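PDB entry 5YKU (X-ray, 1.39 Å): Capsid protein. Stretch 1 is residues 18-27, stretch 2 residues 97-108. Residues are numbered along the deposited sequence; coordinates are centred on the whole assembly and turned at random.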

# COMPACT_ATOMS: atom_id res chain seq x y z
N ASN A 18 -5.85 0.27 -5.30
CA ASN A 18 -5.69 1.71 -5.37
C ASN A 18 -5.84 2.33 -4.03
O ASN A 18 -6.73 2.00 -3.24
CB ASN A 18 -6.75 2.29 -6.30
CG ASN A 18 -6.57 1.88 -7.69
OD1 ASN A 18 -5.50 1.63 -8.21
ND2 ASN A 18 -7.69 1.88 -8.43
N TRP A 19 -4.96 3.26 -3.72
CA TRP A 19 -5.15 4.16 -2.59
C TRP A 19 -6.17 5.23 -2.95
O TRP A 19 -6.05 5.85 -4.02
CB TRP A 19 -3.80 4.85 -2.24
CG TRP A 19 -2.73 3.91 -1.82
CD1 TRP A 19 -1.57 3.67 -2.50
CD2 TRP A 19 -2.69 3.06 -0.67
NE1 TRP A 19 -0.81 2.76 -1.84
CE2 TRP A 19 -1.46 2.34 -0.70
CE3 TRP A 19 -3.58 2.80 0.37
CZ2 TRP A 19 -1.09 1.45 0.28
CZ3 TRP A 19 -3.21 1.92 1.35
CH2 TRP A 19 -1.97 1.27 1.35
N VAL A 20 -7.16 5.42 -2.11
CA VAL A 20 -8.15 6.45 -2.38
C VAL A 20 -7.47 7.82 -2.57
O VAL A 20 -6.69 8.17 -1.68
CB VAL A 20 -9.12 6.46 -1.23
CG1 VAL A 20 -10.15 7.60 -1.40
CG2 VAL A 20 -9.92 5.15 -1.08
N PRO A 21 -7.76 8.55 -3.61
CA PRO A 21 -7.13 9.87 -3.77
C PRO A 21 -7.60 10.89 -2.76
O PRO A 21 -8.73 10.80 -2.24
CB PRO A 21 -7.49 10.27 -5.15
CG PRO A 21 -7.85 8.99 -5.88
CD PRO A 21 -8.50 8.17 -4.82
N PRO A 22 -6.78 11.84 -2.44
CA PRO A 22 -7.20 12.94 -1.58
C PRO A 22 -8.18 13.83 -2.32
O PRO A 22 -8.32 13.85 -3.51
CB PRO A 22 -5.87 13.75 -1.34
CG PRO A 22 -5.09 13.51 -2.55
CD PRO A 22 -5.42 12.07 -3.00
N THR A 23 -8.92 14.58 -1.49
CA THR A 23 -9.89 15.58 -1.99
C THR A 23 -9.43 16.99 -1.75
O THR A 23 -10.18 17.87 -2.10
CB THR A 23 -11.26 15.42 -1.27
OG1 THR A 23 -11.11 15.49 0.13
CG2 THR A 23 -11.89 14.07 -1.58
N GLU A 24 -8.29 17.13 -1.14
CA GLU A 24 -7.70 18.48 -0.83
C GLU A 24 -6.20 18.37 -1.16
O GLU A 24 -5.64 17.27 -1.27
CB GLU A 24 -7.90 18.89 0.63
CG GLU A 24 -9.36 19.05 1.03
CD GLU A 24 -10.01 20.21 0.35
OE1 GLU A 24 -9.40 21.26 0.09
OE2 GLU A 24 -11.30 20.21 0.09
N LEU A 25 -5.53 19.49 -1.29
CA LEU A 25 -4.11 19.54 -1.62
C LEU A 25 -3.27 19.05 -0.57
O LEU A 25 -2.22 18.37 -0.89
CB LEU A 25 -3.66 20.98 -2.06
CG LEU A 25 -4.39 21.51 -3.23
CD1 LEU A 25 -3.85 22.94 -3.57
CD2 LEU A 25 -4.37 20.65 -4.44
N LYS A 26 -3.53 19.18 0.68
CA LYS A 26 -2.87 18.62 1.80
C LYS A 26 -3.83 17.82 2.59
O LYS A 26 -4.88 18.37 3.01
CB LYS A 26 -2.22 19.65 2.74
CG LYS A 26 -0.93 20.21 2.02
CD LYS A 26 -0.20 21.16 3.00
CE LYS A 26 0.92 21.93 2.40
NZ LYS A 26 1.29 21.54 1.06
N GLN A 27 -3.57 16.57 2.91
CA GLN A 27 -4.52 15.73 3.64
C GLN A 27 -3.79 14.68 4.40
O GLN A 27 -2.76 14.13 3.91
CB GLN A 27 -5.53 15.09 2.64
CG GLN A 27 -6.89 14.65 3.23
CD GLN A 27 -7.73 14.10 2.08
OE1 GLN A 27 -7.99 14.71 1.18
NE2 GLN A 27 -7.90 12.75 2.09
N THR A 97 -5.07 -1.16 8.59
CA THR A 97 -5.30 0.25 8.42
C THR A 97 -4.00 0.95 8.14
O THR A 97 -2.99 0.74 8.80
CB THR A 97 -5.91 0.86 9.67
OG1 THR A 97 -7.19 0.24 9.94
CG2 THR A 97 -6.15 2.36 9.54
N PHE A 98 -4.00 1.81 7.16
CA PHE A 98 -2.88 2.67 6.72
C PHE A 98 -3.19 4.11 6.85
O PHE A 98 -4.34 4.51 6.67
CB PHE A 98 -2.52 2.36 5.24
CG PHE A 98 -2.07 0.93 5.07
CD1 PHE A 98 -3.01 -0.11 4.94
CD2 PHE A 98 -0.75 0.60 5.01
CE1 PHE A 98 -2.59 -1.43 4.86
CE2 PHE A 98 -0.35 -0.72 4.91
CZ PHE A 98 -1.27 -1.74 4.84
N THR A 99 -2.17 4.87 7.16
CA THR A 99 -2.25 6.34 7.21
C THR A 99 -1.56 6.92 6.03
O THR A 99 -0.38 6.59 5.75
CB THR A 99 -1.64 6.90 8.48
OG1 THR A 99 -2.47 6.44 9.59
CG2 THR A 99 -1.70 8.42 8.52
N LEU A 100 -2.22 7.70 5.25
CA LEU A 100 -1.78 8.38 4.09
C LEU A 100 -1.61 9.85 4.34
O LEU A 100 -2.48 10.50 4.90
CB LEU A 100 -2.72 8.21 2.90
CG LEU A 100 -2.97 6.75 2.43
CD1 LEU A 100 -4.14 6.14 3.23
CD2 LEU A 100 -3.24 6.68 0.96
N VAL A 101 -0.47 10.41 4.01
CA VAL A 101 -0.18 11.83 4.09
C VAL A 101 0.10 12.32 2.69
O VAL A 101 1.06 11.80 2.03
CB VAL A 101 0.96 12.12 5.04
CG1 VAL A 101 1.27 13.65 5.04
CG2 VAL A 101 0.76 11.58 6.45
N THR A 102 -0.74 13.18 2.19
CA THR A 102 -0.65 13.66 0.80
C THR A 102 -0.35 15.11 0.77
O THR A 102 -0.87 15.88 1.52
CB THR A 102 -1.82 13.28 -0.05
OG1 THR A 102 -3.02 13.77 0.59
CG2 THR A 102 -1.97 11.76 -0.19
N ASP A 103 0.47 15.53 -0.17
CA ASP A 103 0.86 16.90 -0.42
C ASP A 103 0.97 17.03 -1.96
O ASP A 103 1.93 16.58 -2.58
CB ASP A 103 2.21 17.23 0.27
CG ASP A 103 2.67 18.59 -0.04
OD1 ASP A 103 2.13 19.32 -0.86
OD2 ASP A 103 3.79 18.87 0.50
N TYR A 104 -0.08 17.49 -2.58
CA TYR A 104 -0.24 17.59 -4.01
C TYR A 104 -0.20 19.05 -4.40
O TYR A 104 -1.00 19.83 -3.84
CB TYR A 104 -1.54 16.93 -4.48
CG TYR A 104 -1.69 15.43 -4.46
CD1 TYR A 104 -0.87 14.61 -3.67
CD2 TYR A 104 -2.68 14.79 -5.22
CE1 TYR A 104 -1.04 13.22 -3.63
CE2 TYR A 104 -2.84 13.45 -5.20
CZ TYR A 104 -2.05 12.65 -4.36
OH TYR A 104 -2.18 11.27 -4.30
N GLN A 105 0.60 19.47 -5.33
CA GLN A 105 0.59 20.90 -5.75
C GLN A 105 -0.68 21.23 -6.43
O GLN A 105 -1.27 22.29 -6.21
CB GLN A 105 1.75 21.19 -6.63
CG GLN A 105 1.79 22.66 -7.12
CD GLN A 105 2.88 22.86 -8.09
OE1 GLN A 105 2.57 22.99 -9.32
NE2 GLN A 105 4.01 22.84 -7.66
N GLY A 106 -1.20 20.34 -7.26
CA GLY A 106 -2.51 20.37 -7.89
C GLY A 106 -3.26 19.10 -7.75
O GLY A 106 -2.60 18.05 -7.56
N ALA A 107 -4.62 19.08 -7.66
CA ALA A 107 -5.38 17.80 -7.33
C ALA A 107 -6.79 17.83 -8.02
O ALA A 107 -7.83 17.45 -7.29
CB ALA A 107 -5.50 17.48 -5.92
N VAL A 108 -6.75 18.00 -9.35
CA VAL A 108 -8.04 17.88 -10.17
C VAL A 108 -8.15 16.45 -10.68
O VAL A 108 -7.34 16.00 -11.46
CB VAL A 108 -7.99 18.80 -11.40
CG1 VAL A 108 -9.28 18.74 -12.26
CG2 VAL A 108 -7.75 20.30 -10.99
O HOH W 1 -3.35 15.87 -1.03

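Stretch 1 approaches strand 97-104 first through side chains and then, at Lys26 and Gln27, as an antiparallel strand partner; together the two stretches bury 687 Å².

Contact begins at Trp19, whose CA-to-CB bond points toward stretch 2. Its six-membered ring presents an edge to the face of Phe98, with centroids 5.3 Å apart and planes at 63°; Trp19 CH2 lies 3.7 Å from Phe98 CG. Such a geometry sets the positive rim of one ring against the electron-rich face of the other. Trp19 CB also packs 3.7 Å from Leu100 CD2, an apolar contact between buried residues.

Pro22 continues the apolar seam. Its CG sits 3.8 Å from the centroid of the Tyr104 ring and only 24° off the ring normal, which identifies a CH-pi contact over the face.

At Leu25 the backbone takes over. Tyr104 N donates to Leu25 O at 2.9 Å with an N-H...O angle of 177°, nearly linear. The same carbonyl accepts a weak bond from a water that also donates to Glu24 O and hydrogen-bonds Thr102 OG1, thus bridging the stretches. Leu25 CB points sideways, yet the side chain reaches back, placing CD2 3.7 Å from Ala107 CB.

Lys26 faces Asp103 as a non-hydrogen-bonded pair, CA to CA 4.7 Å. Both side chains project from one face of the sheet, allowing Lys26 NZ and Asp103 OD1 to form a salt bridge at 3.1 Å, its hydrogen bond weak.

Gln27 and Thr102 form the hydrogen-bonded pair: Gln27 N to Thr102 O is 3.1 Å, and Thr102 N to Gln27 O is 2.8 Å. Their side chains share the other face, where Gln27 CB approaches Thr102 OG1 at 3.5 Å. The Gln27 side chain then leads away, and its OE1 accepts from Thr23 N at 2.8 Å, tying the preceding loop to the strand.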